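Local coordinates for protein flavin-dependent thymidylate synthase (Thermus thermophilus, PDB 6J61) that probably catalyses the FAD-dependent reductive methylation of dUMP to dTMP, with methylenetetrahydrofolate as methyl donor and NADPH as reductant, working as a homotetramer, at residues L132-L146 / E154-T166. Numbering follows the deposited sequence.
With PO4 (phosphate ion), chain G.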
# COMPACT_ATOMS: atom_id res chain seq x y z
N LEU A 132 -21.12 4.95 33.48
CA LEU A 132 -20.42 5.41 32.28
C LEU A 132 -20.47 6.93 32.28
O LEU A 132 -19.46 7.59 32.04
CB LEU A 132 -21.12 4.89 31.02
CG LEU A 132 -20.67 5.54 29.71
CD1 LEU A 132 -19.19 5.28 29.48
CD2 LEU A 132 -21.49 4.99 28.56
N ARG A 133 -21.65 7.47 32.55
CA ARG A 133 -21.83 8.91 32.58
C ARG A 133 -20.92 9.54 33.63
O ARG A 133 -20.36 10.62 33.41
CB ARG A 133 -23.29 9.26 32.88
CG ARG A 133 -24.23 8.98 31.71
CD ARG A 133 -25.70 9.29 32.05
NE ARG A 133 -26.55 9.08 30.88
CZ ARG A 133 -27.88 9.09 30.90
NH1 ARG A 133 -28.54 9.31 32.03
NH2 ARG A 133 -28.55 8.88 29.77
N LYS A 134 -20.76 8.85 34.75
CA LYS A 134 -19.92 9.32 35.85
C LYS A 134 -18.47 9.49 35.42
O LYS A 134 -17.93 10.60 35.46
CB LYS A 134 -20.00 8.32 37.01
CG LYS A 134 -19.96 8.95 38.39
CD LYS A 134 -18.62 9.60 38.70
CE LYS A 134 -18.61 10.18 40.13
NZ LYS A 134 -19.60 11.29 40.34
N VAL A 135 -17.84 8.39 35.00
CA VAL A 135 -16.44 8.44 34.57
C VAL A 135 -16.23 9.42 33.42
O VAL A 135 -15.15 10.02 33.30
CB VAL A 135 -15.92 7.03 34.18
CG1 VAL A 135 -16.70 5.97 34.90
CG2 VAL A 135 -15.97 6.83 32.68
N GLN A 136 -17.23 9.60 32.57
CA GLN A 136 -17.10 10.55 31.48
C GLN A 136 -16.97 11.93 32.11
O GLN A 136 -16.18 12.77 31.66
CB GLN A 136 -18.32 10.54 30.57
CG GLN A 136 -18.56 9.24 29.83
CD GLN A 136 -19.78 9.30 28.93
OE1 GLN A 136 -20.20 8.29 28.37
NE2 GLN A 136 -20.36 10.48 28.80
N GLN A 137 -17.75 12.16 33.16
CA GLN A 137 -17.75 13.44 33.84
C GLN A 137 -16.42 13.69 34.56
O GLN A 137 -15.73 14.68 34.29
CB GLN A 137 -18.92 13.52 34.83
CG GLN A 137 -19.43 14.95 35.04
CD GLN A 137 -20.65 15.03 35.94
OE1 GLN A 137 -20.55 14.94 37.17
NE2 GLN A 137 -21.82 15.19 35.33
N GLU A 138 -16.07 12.79 35.48
CA GLU A 138 -14.83 12.92 36.23
C GLU A 138 -13.71 13.21 35.24
O GLU A 138 -13.00 14.21 35.35
CB GLU A 138 -14.52 11.61 36.99
CG GLU A 138 -15.58 11.21 38.01
CD GLU A 138 -15.71 12.21 39.15
OE1 GLU A 138 -16.79 12.26 39.78
OE2 GLU A 138 -14.73 12.94 39.41
N ALA A 139 -13.60 12.32 34.25
CA ALA A 139 -12.58 12.44 33.22
C ALA A 139 -12.62 13.78 32.50
O ALA A 139 -11.58 14.43 32.36
CB ALA A 139 -12.72 11.31 32.21
N TYR A 140 -13.79 14.22 32.05
CA TYR A 140 -13.81 15.51 31.37
C TYR A 140 -13.49 16.60 32.38
O TYR A 140 -13.02 17.68 32.03
CB TYR A 140 -15.15 15.80 30.71
CG TYR A 140 -15.01 16.84 29.62
CD1 TYR A 140 -14.49 16.50 28.38
CD2 TYR A 140 -15.33 18.18 29.86
CE1 TYR A 140 -14.28 17.46 27.39
CE2 TYR A 140 -15.12 19.16 28.87
CZ TYR A 140 -14.60 18.78 27.64
OH TYR A 140 -14.38 19.72 26.66
N GLY A 141 -13.76 16.30 33.65
CA GLY A 141 -13.47 17.25 34.71
C GLY A 141 -11.97 17.40 34.81
O GLY A 141 -11.43 18.51 34.79
N ALA A 142 -11.29 16.25 34.91
CA ALA A 142 -9.84 16.21 35.00
C ALA A 142 -9.21 16.92 33.79
O ALA A 142 -8.28 17.71 33.93
CB ALA A 142 -9.37 14.77 35.06
N TYR A 143 -9.74 16.64 32.61
CA TYR A 143 -9.24 17.27 31.40
C TYR A 143 -9.31 18.79 31.50
O TYR A 143 -8.33 19.48 31.18
CB TYR A 143 -10.08 16.80 30.21
CG TYR A 143 -9.69 17.44 28.91
CD1 TYR A 143 -8.41 17.26 28.37
CD2 TYR A 143 -10.62 18.19 28.17
CE1 TYR A 143 -8.07 17.79 27.12
CE2 TYR A 143 -10.29 18.72 26.93
CZ TYR A 143 -9.02 18.51 26.41
OH TYR A 143 -8.70 19.00 25.17
N ARG A 144 -10.45 19.32 31.93
CA ARG A 144 -10.63 20.76 32.08
C ARG A 144 -9.65 21.31 33.12
O ARG A 144 -8.94 22.28 32.87
CB ARG A 144 -12.07 21.10 32.49
CG ARG A 144 -13.04 21.28 31.32
CD ARG A 144 -14.49 21.38 31.80
NE ARG A 144 -15.44 21.62 30.71
CZ ARG A 144 -15.52 22.76 30.02
NH1 ARG A 144 -14.71 23.77 30.31
NH2 ARG A 144 -16.42 22.89 29.06
N ALA A 145 -9.63 20.67 34.28
CA ALA A 145 -8.74 21.07 35.37
C ALA A 145 -7.30 21.17 34.85
O ALA A 145 -6.67 22.23 34.95
CB ALA A 145 -8.82 20.05 36.49
N LEU A 146 -6.80 20.07 34.30
CA LEU A 146 -5.45 20.02 33.76
C LEU A 146 -5.17 21.17 32.81
O LEU A 146 -4.12 21.81 32.88
CB LEU A 146 -5.23 18.71 33.01
CG LEU A 146 -5.09 17.44 33.84
CD1 LEU A 146 -5.27 16.24 32.93
CD2 LEU A 146 -3.74 17.42 34.53
N GLU A 154 -1.92 18.28 24.10
CA GLU A 154 -1.44 16.96 23.72
C GLU A 154 -1.35 15.98 24.88
O GLU A 154 -1.57 14.78 24.70
CB GLU A 154 -0.07 17.08 23.07
CG GLU A 154 0.98 17.75 23.95
CD GLU A 154 2.39 17.48 23.46
OE1 GLU A 154 2.64 17.66 22.25
OE2 GLU A 154 3.24 17.08 24.29
N MET A 155 -1.03 16.48 26.06
CA MET A 155 -0.91 15.61 27.23
C MET A 155 -2.23 15.54 27.98
O MET A 155 -2.61 14.47 28.46
CB MET A 155 0.16 16.13 28.19
CG MET A 155 1.58 15.70 27.87
SD MET A 155 2.66 15.98 29.29
CE MET A 155 2.32 14.50 30.24
N ALA A 156 -2.90 16.68 28.08
CA ALA A 156 -4.17 16.76 28.79
C ALA A 156 -5.22 15.76 28.33
O ALA A 156 -5.84 15.07 29.14
CB ALA A 156 -4.71 18.17 28.69
N ARG A 157 -5.40 15.66 27.02
CA ARG A 157 -6.41 14.77 26.47
C ARG A 157 -6.23 13.27 26.72
O ARG A 157 -7.03 12.48 26.24
CB ARG A 157 -6.54 15.02 24.96
CG ARG A 157 -5.25 14.84 24.15
CD ARG A 157 -4.85 13.38 23.97
NE ARG A 157 -3.59 13.27 23.25
CZ ARG A 157 -3.45 13.44 21.94
NH1 ARG A 157 -4.51 13.71 21.18
NH2 ARG A 157 -2.24 13.39 21.39
N MET A 158 -5.21 12.85 27.46
CA MET A 158 -5.02 11.42 27.68
C MET A 158 -5.97 10.82 28.71
O MET A 158 -6.28 9.62 28.65
CB MET A 158 -3.58 11.11 28.10
CG MET A 158 -3.22 11.47 29.54
SD MET A 158 -1.53 10.96 29.94
CE MET A 158 -0.63 12.14 29.02
N VAL A 159 -6.44 11.64 29.65
CA VAL A 159 -7.37 11.17 30.68
C VAL A 159 -8.78 10.94 30.15
O VAL A 159 -9.64 10.45 30.87
CB VAL A 159 -7.46 12.18 31.85
CG1 VAL A 159 -6.22 12.09 32.70
CG2 VAL A 159 -7.61 13.58 31.30
N LEU A 160 -9.02 11.31 28.89
CA LEU A 160 -10.33 11.14 28.27
C LEU A 160 -10.56 9.71 27.77
O LEU A 160 -9.67 9.09 27.17
CB LEU A 160 -10.49 12.14 27.12
CG LEU A 160 -10.35 13.60 27.56
CD1 LEU A 160 -10.29 14.49 26.34
CD2 LEU A 160 -11.52 13.99 28.48
N PRO A 161 -11.77 9.16 28.01
CA PRO A 161 -12.15 7.81 27.60
C PRO A 161 -12.23 7.58 26.08
O PRO A 161 -12.32 8.53 25.30
CB PRO A 161 -13.48 7.61 28.30
CG PRO A 161 -14.06 8.96 28.28
CD PRO A 161 -12.89 9.82 28.69
N LEU A 162 -12.22 6.31 25.69
CA LEU A 162 -12.27 5.90 24.29
C LEU A 162 -13.59 6.19 23.58
O LEU A 162 -13.66 6.15 22.35
CB LEU A 162 -11.94 4.40 24.17
CG LEU A 162 -10.52 3.98 24.59
CD1 LEU A 162 -10.38 2.47 24.59
CD2 LEU A 162 -9.53 4.60 23.64
N ASN A 163 -14.64 6.49 24.34
CA ASN A 163 -15.93 6.79 23.72
C ASN A 163 -16.03 8.25 23.28
O ASN A 163 -17.07 8.70 22.79
CB ASN A 163 -17.07 6.45 24.68
CG ASN A 163 -17.07 7.34 25.91
OD1 ASN A 163 -16.04 7.87 26.32
ND2 ASN A 163 -18.24 7.48 26.53
N LEU A 164 -14.95 8.99 23.47
CA LEU A 164 -14.90 10.39 23.07
C LEU A 164 -15.13 10.41 21.56
O LEU A 164 -14.62 9.54 20.85
CB LEU A 164 -13.52 10.98 23.38
CG LEU A 164 -13.43 12.48 23.06
CD1 LEU A 164 -14.06 13.25 24.23
CD2 LEU A 164 -12.00 12.93 22.85
N TYR A 165 -15.89 11.37 21.06
CA TYR A 165 -16.12 11.43 19.63
C TYR A 165 -14.92 12.08 18.96
O TYR A 165 -14.14 12.78 19.61
CB TYR A 165 -17.37 12.25 19.33
CG TYR A 165 -18.62 11.42 19.19
CD1 TYR A 165 -18.92 10.79 17.98
CD2 TYR A 165 -19.47 11.22 20.28
CE1 TYR A 165 -20.05 9.98 17.86
CE2 TYR A 165 -20.61 10.42 20.18
CZ TYR A 165 -20.89 9.80 18.96
OH TYR A 165 -21.99 8.98 18.84
N THR A 166 -14.76 11.83 17.66
CA THR A 166 -13.66 12.40 16.89
C THR A 166 -14.10 12.50 15.44
O THR A 166 -15.00 11.78 15.01
CB THR A 166 -12.39 11.53 17.00
OG1 THR A 166 -11.35 12.08 16.18
CG2 THR A 166 -12.68 10.10 16.55
P PO4 G . -3.24 12.97 17.69
O1 PO4 G . -4.65 13.14 18.11
O2 PO4 G . -3.05 11.62 17.10
O3 PO4 G . -2.89 14.01 16.68
O4 PO4 G . -2.35 13.12 18.87
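In this ThyX subunit, helix 132-148 packs along the segment that leads from helix 153-156 into strand 165-173, with Tyr-143 and Leu-160 carrying much of the packing. The ring of Tyr-143, swung away from the backbone N (chi1 177°), lies flat against Leu-160, whose CD1 stands 3.9 Å from its centroid, a CH-pi contact over the face. The other methyl, CD2, rests 3.6 Å from CB of Tyr-143 and also meets the Tyr-140 ring. Backbone borders the Tyr-143 ring at its edge: CE1 is 3.4 Å from N of Arg-157, and CD1 faces O of Ala-156. A leucine in place of Tyr-143 would probably leave Leu-160 without its aromatic platform and N of Leu-98, the hydroxyl's hydrogen-bond partner, without its mate.

One turn later in the helix, CD1 of Leu-146 meets CG2 of Val-159 tip to tip at 3.9 Å; one turn before Tyr-143, CB of Ala-139 sits 3.8 Å from CD of Pro-161. A weak, bent hydrogen bond runs from ND2 of Asn-163 to OE1 of Gln-136 (2.8 Å), the two amide planes 61° apart.

Arg-157, predicted to bind dUMP, turns its guanidinium the other way: NH1 donates to O1 of a phosphate ion (3.1 Å) and NH2 to O4. Ser-92 and Gly-93, with Gln-79 and Arg-82 of the second subunit, complete that anion site, consistent with a nucleotide phosphate position.

Phe-102 touches Gln-136, Pro-161 and Asn-163, Leu-132 packs on Val-159 of the second subunit, and strand 165-173 continues into the antiparallel sheet between strands 65-73 and 87-90.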